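Local coordinates for type-2 restriction enzyme AgeI (Thalassobius gelatinovorus, PDB 5DWA), which recognises the double-stranded DNA sequence 5'-ACCGGT-3' and cleaves it after the first A, the monomeric enzyme dimerizing to do so, at a contact of chain A with DNA. Numbering follows the deposited sequence.

A contact of chain A with DNA. Residues 88-89, 92-93, 169-170. With nucleotides of chain B.
Trp88 and Ser170 hold the phosphate of DG7 between them, each taking a different non-bridging oxygen, in this pre-specific DNA complex of a PD-(D/E)XK nuclease of the BsaWI family. The indole of Trp88, on helix 84-109, meets OP1 edge-on: its NE1 lies 3.0 Å from that oxygen, with an angle of 178° at the hydrogen and the acceptor in the ring plane. With CG anti to the backbone N (chi1 174°), the indole reaches from the helix towards the phosphate. Ser170, just beyond strand 159-168, donates from the other protein segment, its OG 2.6 Å from DG7 OP2.

Ser92, one turn after Trp88, packs its CB over the centre of one face of the indole, 3.4 Å above the ring plane, which would limit tilting. Its chi1 of 68° places OG between the backbone N and carbonyl carbon, where it donates to Trp88 O at 2.7 Å from above the carbonyl plane. The same OG lies 2.8 Å from a water whose oxygen is 2.9 Å from DG7 OP1, so this phosphate oxygen is met both directly and through solvent.

Val89 wedges one methyl, CG1, between the paired cytosines DC5 and DC6 from the minor-groove side, making a CH-pi contact 3.9 Å from the DC6 ring centroid that may perturb stacking at this step. CG2 stays at the groove edge, 3.3 Å from DC6 O2.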
loop_
_atom_site.group_PDB
_atom_site.type_symbol
_atom_site.label_atom_id
_atom_site.label_comp_id
_atom_site.label_asym_id
_atom_site.label_seq_id
_atom_site.Cartn_x
_atom_site.Cartn_y
_atom_site.Cartn_z
ATOM N N TRP A 88 7.326 -10.967 -7.076
ATOM C CA TRP A 88 7.086 -9.922 -8.058
ATOM C C TRP A 88 6.856 -8.559 -7.404
ATOM O O TRP A 88 7.402 -7.556 -7.864
ATOM C CB TRP A 88 5.893 -10.305 -8.941
ATOM C CG TRP A 88 5.487 -9.224 -9.896
ATOM C CD1 TRP A 88 4.402 -8.388 -9.777
ATOM C CD2 TRP A 88 6.137 -8.862 -11.120
ATOM N NE1 TRP A 88 4.348 -7.528 -10.845
ATOM C CE2 TRP A 88 5.398 -7.798 -11.687
ATOM C CE3 TRP A 88 7.277 -9.325 -11.792
ATOM C CZ2 TRP A 88 5.762 -7.189 -12.892
ATOM C CZ3 TRP A 88 7.636 -8.721 -12.993
ATOM C CH2 TRP A 88 6.878 -7.665 -13.532
ATOM N N VAL A 89 6.062 -8.503 -6.331
ATOM C CA VAL A 89 5.855 -7.230 -5.633
ATOM C C VAL A 89 7.191 -6.637 -5.185
ATOM O O VAL A 89 7.462 -5.461 -5.409
ATOM C CB VAL A 89 4.948 -7.392 -4.402
ATOM C CG1 VAL A 89 4.869 -6.088 -3.617
ATOM C CG2 VAL A 89 3.561 -7.868 -4.823
ATOM N N SER A 92 9.702 -6.029 -8.648
ATOM C CA SER A 92 9.309 -5.284 -9.846
ATOM C C SER A 92 9.277 -3.765 -9.654
ATOM O O SER A 92 9.501 -3.024 -10.601
ATOM C CB SER A 92 7.948 -5.785 -10.354
ATOM O OG SER A 92 6.893 -5.453 -9.461
ATOM N N GLY A 93 9.015 -3.308 -8.437
ATOM C CA GLY A 93 9.028 -1.883 -8.147
ATOM C C GLY A 93 10.414 -1.319 -8.368
ATOM O O GLY A 93 10.602 -0.343 -9.096
ATOM N N VAL A 169 5.022 1.465 -10.992
ATOM C CA VAL A 169 4.464 0.641 -12.056
ATOM C C VAL A 169 2.962 0.891 -12.171
ATOM O O VAL A 169 2.437 1.090 -13.265
ATOM C CB VAL A 169 4.717 -0.841 -11.805
ATOM C CG1 VAL A 169 3.853 -1.705 -12.740
ATOM C CG2 VAL A 169 6.201 -1.157 -11.956
ATOM N N SER A 170 2.297 0.923 -11.023
ATOM C CA SER A 170 0.851 1.080 -10.969
ATOM C C SER A 170 0.517 2.069 -9.876
ATOM O O SER A 170 1.231 2.164 -8.885
ATOM C CB SER A 170 0.162 -0.266 -10.714
ATOM O OG SER A 170 0.723 -0.931 -9.589
ATOM P P DC B 5 7.104 1.636 -0.971
ATOM O OP1 DC B 5 7.963 2.818 -1.228
ATOM O OP2 DC B 5 5.786 1.808 -0.324
ATOM O "O5'" DC B 5 6.901 0.862 -2.351
ATOM C "C5'" DC B 5 8.024 0.527 -3.147
ATOM C "C4'" DC B 5 7.912 -0.899 -3.642
ATOM O "O4'" DC B 5 8.037 -1.793 -2.530
ATOM C "C3'" DC B 5 6.572 -1.226 -4.271
ATOM O "O3'" DC B 5 6.651 -0.949 -5.649
ATOM C "C2'" DC B 5 6.413 -2.733 -3.999
ATOM C "C1'" DC B 5 7.311 -2.985 -2.778
ATOM N N1 DC B 5 6.579 -3.342 -1.517
ATOM C C2 DC B 5 6.749 -4.611 -0.948
ATOM O O2 DC B 5 7.494 -5.416 -1.507
ATOM N N3 DC B 5 6.099 -4.917 0.201
ATOM C C4 DC B 5 5.300 -4.007 0.780
ATOM N N4 DC B 5 4.683 -4.350 1.915
ATOM C C5 DC B 5 5.122 -2.707 0.225
ATOM C C6 DC B 5 5.766 -2.418 -0.910
ATOM P P DC B 6 5.363 -0.372 -6.413
ATOM O OP1 DC B 6 5.825 0.097 -7.709
ATOM O OP2 DC B 6 4.591 0.477 -5.488
ATOM O "O5'" DC B 6 4.493 -1.679 -6.698
ATOM C "C5'" DC B 6 5.053 -2.728 -7.430
ATOM C "C4'" DC B 6 4.097 -3.896 -7.434
ATOM O "O4'" DC B 6 3.821 -4.307 -6.079
ATOM C "C3'" DC B 6 2.751 -3.640 -8.089
ATOM O "O3'" DC B 6 2.403 -4.787 -8.809
ATOM C "C2'" DC B 6 1.807 -3.421 -6.898
ATOM C "C1'" DC B 6 2.426 -4.316 -5.834
ATOM N N1 DC B 6 2.244 -3.828 -4.454
ATOM C C2 DC B 6 1.651 -4.641 -3.481
ATOM O O2 DC B 6 1.223 -5.759 -3.791
ATOM N N3 DC B 6 1.538 -4.165 -2.217
ATOM C C4 DC B 6 2.016 -2.963 -1.911
ATOM N N4 DC B 6 1.875 -2.536 -0.655
ATOM C C5 DC B 6 2.651 -2.141 -2.878
ATOM C C6 DC B 6 2.749 -2.606 -4.120
ATOM P P DG B 7 1.537 -4.702 -10.153
ATOM O OP1 DG B 7 2.312 -5.395 -11.204
ATOM O OP2 DG B 7 1.028 -3.342 -10.384
ATOM O "O5'" DG B 7 0.264 -5.603 -9.817
ATOM C "C5'" DG B 7 0.411 -6.943 -9.413
ATOM C "C4'" DG B 7 -0.938 -7.481 -8.959
ATOM O "O4'" DG B 7 -1.260 -6.944 -7.652
ATOM C "C3'" DG B 7 -2.106 -7.092 -9.851
ATOM O "O3'" DG B 7 -3.048 -8.125 -9.818
ATOM C "C2'" DG B 7 -2.647 -5.828 -9.172
ATOM C "C1'" DG B 7 -2.467 -6.184 -7.709
ATOM N N9 DG B 7 -2.256 -5.042 -6.841
ATOM C C8 DG B 7 -2.036 -3.734 -7.208
ATOM N N7 DG B 7 -1.803 -2.953 -6.191
ATOM C C5 DG B 7 -1.834 -3.800 -5.094
ATOM C C6 DG B 7 -1.644 -3.526 -3.721
ATOM O O6 DG B 7 -1.381 -2.442 -3.184
ATOM N N1 DG B 7 -1.758 -4.669 -2.946
ATOM C C2 DG B 7 -2.028 -5.925 -3.431
ATOM N N2 DG B 7 -2.095 -6.906 -2.528
ATOM N N3 DG B 7 -2.213 -6.194 -4.711
ATOM C C4 DG B 7 -2.101 -5.090 -5.482
HETATM O O HOH W 1 5.042 -4.370 -11.258
#